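Side-chain contacts in putative lipoprotein (PDB 2G5G), which binds two hemes face to face in a dimer and probably takes part in heme transport: residues A[155-158]-A[162-165]; A[169-174]-A[192-197]. All blocks are in the same frame, centred on the assembly; numbering follows the deposited sequence.

How the contacts relate
Both contacts belong to the ChaN heme-binding domain and follow one another along the chain. Contact 1 (155-158 with 162-165) closes before contact 2 (169-174 with 192-197) opens, and their centres are about 11 Å apart. Contact 1 is a surface contact within the loop ahead of helix 165-179. Contact 2 packs that helix on helix 187-210, which also backs contact 1 through Arg-202. The two are joined by sequence and by this shared helix, and their segments do not otherwise touch. Heme lies on the contact 2 side, where Leu-193 and Ile-196 belong to its pocket.

Contact 1 of 2, residues A[155-158]-A[162-165]; sequences QPLK and STTN
Thr-163 packs its methyl group against the backbone and side chain of Leu-157. Of the residues here it has the most surface buried. Its CG2 lies 3.8 Å from the carbonyl oxygen O of Leu-157. The same methyl meets the branch CD2 of Leu-157 at 4.1 Å. The two side chains cross at about a right angle, so they touch at one methyl pair and do not run alongside each other. In Thr-163 the hydroxyl OG1 sits between the backbone N and the carbonyl carbon (chi1 49°). This turns CG2 anti to the carbonyl carbon and across to the facing segment.

Leu-157 points its CB toward the other segment. Its chi1 of -156° sets CG beside the carbonyl carbon, and CD2 then reaches the threonine methyl. Lys-158 takes part through its backbone. Its carbonyl carbon C is 4.1 Å from Thr-163 CG2, and Thr-163 OG1 is equally far from that carbon. The lysine CB points away from the contact.

The contact is van der Waals packing alone and buries 117 Å² in total. The two segments are parts of one irregular loop between helix 144-151 and helix 165-179. The nearest CA pair, Lys-158 and Thr-163, is 6.8 Å apart.

Polar links to the rest of the chain fasten both sides of the loop. Arg-202 NH2 hydrogen-bonds to Lys-158 O and also to Ser-162 OG, so one guanidinium nitrogen ties the two segments together; Asp-236 OD2 is a second partner of that serine hydroxyl. Thr-164 is the N-cap of helix 165-179, with OG1 bonded to Val-167 N. Leu-157 lies on both helix 187-210 and helix 230-236.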
loop_
_atom_site.group_PDB
_atom_site.type_symbol
_atom_site.label_atom_id
_atom_site.label_comp_id
_atom_site.label_asym_id
_atom_site.label_seq_id
_atom_site.Cartn_x
_atom_site.Cartn_y
_atom_site.Cartn_z
ATOM N N GLN A 155 -10.774 14.233 4.872
ATOM C CA GLN A 155 -10.973 15.596 4.364
ATOM C C GLN A 155 -9.633 16.301 4.112
ATOM O O GLN A 155 -8.672 16.108 4.877
ATOM C CB GLN A 155 -11.872 16.424 5.304
ATOM C CG GLN A 155 -13.369 16.474 4.887
ATOM C CD GLN A 155 -13.791 17.827 4.303
ATOM O OE1 GLN A 155 -13.912 18.831 5.027
ATOM N NE2 GLN A 155 -14.021 17.860 2.996
ATOM N N PRO A 156 -9.572 17.111 3.032
ATOM C CA PRO A 156 -8.357 17.778 2.580
ATOM C C PRO A 156 -7.701 18.668 3.626
ATOM O O PRO A 156 -8.369 19.395 4.370
ATOM C CB PRO A 156 -8.832 18.630 1.396
ATOM C CG PRO A 156 -10.040 17.962 0.917
ATOM C CD PRO A 156 -10.711 17.425 2.151
ATOM N N LEU A 157 -6.378 18.590 3.648
ATOM C CA LEU A 157 -5.544 19.451 4.426
ATOM C C LEU A 157 -5.659 20.906 3.959
ATOM O O LEU A 157 -5.543 21.202 2.768
ATOM C CB LEU A 157 -4.102 18.954 4.294
ATOM C CG LEU A 157 -3.164 19.319 5.429
ATOM C CD1 LEU A 157 -3.559 18.559 6.682
ATOM C CD2 LEU A 157 -1.721 19.030 5.006
ATOM N N LYS A 158 -5.891 21.807 4.911
ATOM C CA LYS A 158 -5.902 23.242 4.642
ATOM C C LYS A 158 -4.536 23.870 4.920
ATOM O O LYS A 158 -3.780 23.418 5.780
ATOM C CB LYS A 158 -6.989 23.948 5.461
ATOM C CG LYS A 158 -8.428 23.547 5.073
ATOM C CD LYS A 158 -9.415 23.933 6.170
ATOM C CE LYS A 158 -10.689 23.083 6.081
ATOM N NZ LYS A 158 -11.345 22.912 7.418
ATOM N N SER A 162 1.736 25.812 2.352
ATOM C CA SER A 162 2.157 24.418 2.412
ATOM C C SER A 162 1.368 23.482 1.496
ATOM O O SER A 162 1.819 22.377 1.232
ATOM C CB SER A 162 2.116 23.874 3.864
ATOM O OG SER A 162 0.786 23.790 4.321
ATOM N N THR A 163 0.212 23.925 1.022
ATOM C CA THR A 163 -0.703 23.030 0.277
ATOM C C THR A 163 -0.978 23.515 -1.143
ATOM O O THR A 163 -1.971 23.116 -1.747
ATOM C CB THR A 163 -2.055 22.903 0.999
ATOM O OG1 THR A 163 -2.529 24.212 1.319
ATOM C CG2 THR A 163 -1.892 22.110 2.288
ATOM N N THR A 164 -0.111 24.377 -1.669
ATOM C CA THR A 164 -0.302 24.932 -3.023
ATOM C C THR A 164 -0.235 23.836 -4.067
ATOM O O THR A 164 0.379 22.787 -3.840
ATOM C CB THR A 164 0.788 25.959 -3.397
ATOM O OG1 THR A 164 2.049 25.299 -3.507
ATOM C CG2 THR A 164 0.882 27.076 -2.381
ATOM N N ASN A 165 -0.834 24.085 -5.239
ATOM C CA ASN A 165 -0.753 23.116 -6.331
ATOM C C ASN A 165 0.675 22.873 -6.726
ATOM O O ASN A 165 1.031 21.763 -7.099
ATOM C CB ASN A 165 -1.561 23.573 -7.555
ATOM C CG ASN A 165 -3.012 23.776 -7.238
ATOM O OD1 ASN A 165 -3.604 23.007 -6.478
ATOM N ND2 ASN A 165 -3.601 24.824 -7.804
#

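Contact 2 of 2, residues A[169-174]-A[192-197]. With HEM (protoporphyrin IX containing Fe), chain B.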
loop_
_atom_site.group_PDB
_atom_site.type_symbol
_atom_site.label_atom_id
_atom_site.label_comp_id
_atom_site.label_asym_id
_atom_site.label_seq_id
_atom_site.Cartn_x
_atom_site.Cartn_y
_atom_site.Cartn_z
ATOM N N LYS A 169 2.282 19.270 -6.824
ATOM C CA LYS A 169 2.818 18.740 -8.102
ATOM C C LYS A 169 4.279 18.337 -7.966
ATOM O O LYS A 169 4.700 17.317 -8.512
ATOM C CB LYS A 169 2.670 19.765 -9.230
ATOM C CG LYS A 169 2.783 19.139 -10.621
ATOM C CD LYS A 169 4.191 19.247 -11.165
ATOM C CE LYS A 169 4.209 19.114 -12.715
ATOM N NZ LYS A 169 3.174 18.151 -13.221
ATOM N N GLN A 170 5.068 19.127 -7.233
ATOM C CA GLN A 170 6.458 18.741 -7.004
ATOM C C GLN A 170 6.508 17.423 -6.251
ATOM O O GLN A 170 7.340 16.583 -6.549
ATOM C CB GLN A 170 7.255 19.805 -6.241
ATOM C CG GLN A 170 7.549 21.080 -7.041
ATOM C CD GLN A 170 8.143 22.181 -6.160
ATOM O OE1 GLN A 170 7.428 23.056 -5.674
ATOM N NE2 GLN A 170 9.448 22.122 -5.944
ATOM N N LEU A 171 5.631 17.270 -5.256
ATOM C CA LEU A 171 5.549 16.034 -4.492
ATOM C C LEU A 171 5.072 14.868 -5.382
ATOM O O LEU A 171 5.570 13.756 -5.273
ATOM C CB LEU A 171 4.615 16.216 -3.286
ATOM C CG LEU A 171 5.245 16.879 -2.029
ATOM C CD1 LEU A 171 4.193 17.057 -0.948
ATOM C CD2 LEU A 171 6.441 16.104 -1.483
ATOM N N PHE A 172 4.093 15.144 -6.232
ATOM C CA PHE A 172 3.599 14.172 -7.238
ATOM C C PHE A 172 4.742 13.562 -8.054
ATOM O O PHE A 172 4.881 12.333 -8.110
ATOM C CB PHE A 172 2.599 14.865 -8.154
ATOM C CG PHE A 172 1.835 13.925 -9.059
ATOM C CD1 PHE A 172 0.561 13.479 -8.704
ATOM C CD2 PHE A 172 2.387 13.496 -10.270
ATOM C CE1 PHE A 172 -0.153 12.600 -9.544
ATOM C CE2 PHE A 172 1.683 12.620 -11.118
ATOM C CZ PHE A 172 0.414 12.177 -10.753
ATOM N N ASP A 173 5.582 14.420 -8.643
ATOM C CA ASP A 173 6.677 13.979 -9.529
ATOM C C ASP A 173 7.804 13.305 -8.776
ATOM O O ASP A 173 8.465 12.400 -9.294
ATOM C CB ASP A 173 7.271 15.148 -10.336
ATOM C CG ASP A 173 6.249 15.869 -11.213
ATOM O OD1 ASP A 173 5.181 15.306 -11.575
ATOM O OD2 ASP A 173 6.534 17.032 -11.552
ATOM N N ILE A 174 8.062 13.772 -7.554
ATOM C CA ILE A 174 9.083 13.143 -6.710
ATOM C C ILE A 174 8.699 11.698 -6.366
ATOM O O ILE A 174 9.527 10.788 -6.419
ATOM C CB ILE A 174 9.299 13.949 -5.403
ATOM C CG1 ILE A 174 10.160 15.185 -5.680
ATOM C CG2 ILE A 174 9.949 13.076 -4.329
ATOM C CD1 ILE A 174 10.171 16.228 -4.544
ATOM N N LYS A 192 -2.908 9.992 -3.658
ATOM C CA LYS A 192 -3.083 9.498 -2.300
ATOM C C LYS A 192 -1.763 9.576 -1.534
ATOM O O LYS A 192 -1.742 9.954 -0.365
ATOM C CB LYS A 192 -3.566 8.042 -2.303
ATOM C CG LYS A 192 -5.048 7.833 -2.518
ATOM C CD LYS A 192 -5.361 6.356 -2.345
ATOM C CE LYS A 192 -6.560 5.903 -3.194
ATOM N NZ LYS A 192 -6.632 4.397 -3.180
ATOM N N LEU A 193 -0.683 9.185 -2.199
ATOM C CA LEU A 193 0.646 9.234 -1.631
ATOM C C LEU A 193 1.095 10.687 -1.380
ATOM O O LEU A 193 1.749 10.960 -0.375
ATOM C CB LEU A 193 1.650 8.486 -2.514
ATOM C CG LEU A 193 1.437 6.978 -2.726
ATOM C CD1 LEU A 193 2.653 6.344 -3.429
ATOM C CD2 LEU A 193 1.123 6.232 -1.430
ATOM N N VAL A 194 0.730 11.594 -2.286
ATOM C CA VAL A 194 0.990 13.033 -2.095
ATOM C C VAL A 194 0.281 13.546 -0.844
ATOM O O VAL A 194 0.911 14.209 -0.012
ATOM C CB VAL A 194 0.598 13.890 -3.325
ATOM C CG1 VAL A 194 0.707 15.381 -2.995
ATOM C CG2 VAL A 194 1.479 13.556 -4.513
ATOM N N GLU A 195 -1.007 13.221 -0.699
ATOM C CA GLU A 195 -1.776 13.639 0.471
ATOM C C GLU A 195 -1.217 13.092 1.772
ATOM O O GLU A 195 -1.211 13.811 2.786
ATOM C CB GLU A 195 -3.270 13.336 0.334
ATOM C CG GLU A 195 -3.976 14.290 -0.651
ATOM C CD GLU A 195 -3.629 15.770 -0.413
ATOM O OE1 GLU A 195 -3.053 16.436 -1.316
ATOM O OE2 GLU A 195 -3.938 16.265 0.695
ATOM N N ILE A 196 -0.722 11.852 1.734
ATOM C CA ILE A 196 -0.068 11.229 2.893
ATOM C C ILE A 196 1.226 11.939 3.286
ATOM O O ILE A 196 1.485 12.124 4.489
ATOM C CB ILE A 196 0.205 9.715 2.679
ATOM C CG1 ILE A 196 -1.109 8.925 2.775
ATOM C CG2 ILE A 196 1.174 9.154 3.735
ATOM C CD1 ILE A 196 -1.028 7.598 2.065
ATOM N N GLN A 197 2.047 12.301 2.291
ATOM C CA GLN A 197 3.270 13.111 2.548
ATOM C C GLN A 197 2.911 14.444 3.188
ATOM O O GLN A 197 3.530 14.860 4.182
ATOM C CB GLN A 197 4.064 13.333 1.261
ATOM C CG GLN A 197 5.432 13.936 1.475
ATOM C CD GLN A 197 6.541 12.930 1.671
ATOM O OE1 GLN A 197 7.736 13.283 1.645
ATOM N NE2 GLN A 197 6.180 11.686 1.891
HETATM C CHA HEM B . -3.835 -1.339 -2.997
HETATM C CHB HEM B . -3.031 0.616 1.425
HETATM C CHC HEM B . 1.113 2.628 -0.077
HETATM C CHD HEM B . 0.403 0.613 -4.461
HETATM C C1A HEM B . -3.989 -0.962 -1.668
HETATM C C2A HEM B . -5.132 -1.269 -0.816
HETATM C C3A HEM B . -4.900 -0.728 0.395
HETATM C C4A HEM B . -3.610 -0.069 0.366
HETATM C CMA HEM B . -5.825 -0.787 1.630
HETATM C CAA HEM B . -6.388 -2.069 -1.258
HETATM C CBA HEM B . -6.095 -3.571 -1.267
HETATM C CGA HEM B . -6.963 -4.370 -2.240
HETATM O O1A HEM B . -8.102 -3.928 -2.581
HETATM O O2A HEM B . -6.508 -5.468 -2.679
HETATM C C1B HEM B . -1.907 1.422 1.397
HETATM C C2B HEM B . -1.479 2.372 2.415
HETATM C C3B HEM B . -0.333 2.936 2.009
HETATM C C4B HEM B . 0.016 2.355 0.713
HETATM C CMB HEM B . -2.228 2.679 3.729
HETATM C CAB HEM B . 0.464 4.012 2.799
HETATM C CBB HEM B . 1.674 4.420 2.393
HETATM C C1C HEM B . 1.291 2.235 -1.388
HETATM C C2C HEM B . 2.432 2.559 -2.226
HETATM C C3C HEM B . 2.234 1.998 -3.427
HETATM C C4C HEM B . 0.958 1.302 -3.400
HETATM C CMC HEM B . 3.657 3.396 -1.788
HETATM C CAC HEM B . 3.180 2.069 -4.651
HETATM C CBC HEM B . 4.461 1.691 -4.559
HETATM C C1D HEM B . -0.778 -0.101 -4.519
HETATM C C2D HEM B . -1.263 -0.833 -5.671
HETATM C C3D HEM B . -2.594 -1.454 -5.222
HETATM C C4D HEM B . -2.773 -1.034 -3.839
HETATM C CMD HEM B . -0.580 -0.955 -7.052
HETATM C CAD HEM B . -3.534 -2.344 -6.073
HETATM C CBD HEM B . -3.772 -3.656 -5.328
HETATM C CGD HEM B . -3.365 -4.840 -6.173
HETATM O O1D HEM B . -2.297 -5.442 -5.884
HETATM O O2D HEM B . -4.106 -5.193 -7.131
HETATM N NA HEM B . -3.082 -0.221 -0.913
HETATM N NB HEM B . -0.963 1.442 0.386
HETATM N NC HEM B . 0.415 1.458 -2.141
HETATM N ND HEM B . -1.691 -0.248 -3.485
HETATM FE FE HEM B . -1.386 0.790 -1.582
#
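Leu-171 and Phe-172 meet Val-194 and Gln-197 where two successive helices of the ChaN fold, 165-179 and 187-210, pack together. The short helical segments come within 9.2 Å of each other at their axes. Their N-to-C directions make an angle of 117°.

Apolar packing carries the contact. Val-194 points its CB toward helix 165-179 and fits a branch against each of two neighbouring residues. CG1 meets CB of Leu-171 at 4.0 Å. CG2 touches the backbone of Phe-172, 3.5 Å from its CA, a close approach of methyl to main chain. The phenyl ring of Phe-172 extends beyond this point along helix 187-210, onto Leu-190 and Asp-191.

Gln-197 adds its aliphatic part. Its CG lies 3.8 Å from CD2 of Leu-171, and the side chains cross obliquely. The glutamine has a chi2 of 90°, which bends the chain, turning the amide away from an extended course. Its side chain also touches Tyr-222 and His-223 of helix 221-224.

A cation-pi contact ties Lys-192 of helix 187-210 to Tyr-151, which belongs to the heme pocket.

Heme contacts come from residues of helix 187-210 that do not touch the 169-174 segment. Both heme-facing side chains are hydrocarbon and meet the porphyrin periphery. Ile-196 CD1 approaches the vinyl carbon CAB at 4.0 Å. Both branches of Leu-193 come to the heme edge from the same side: CD1 is 3.5 Å from the methyl CMC, and CD2 is 3.8 Å from the meso carbon CHC.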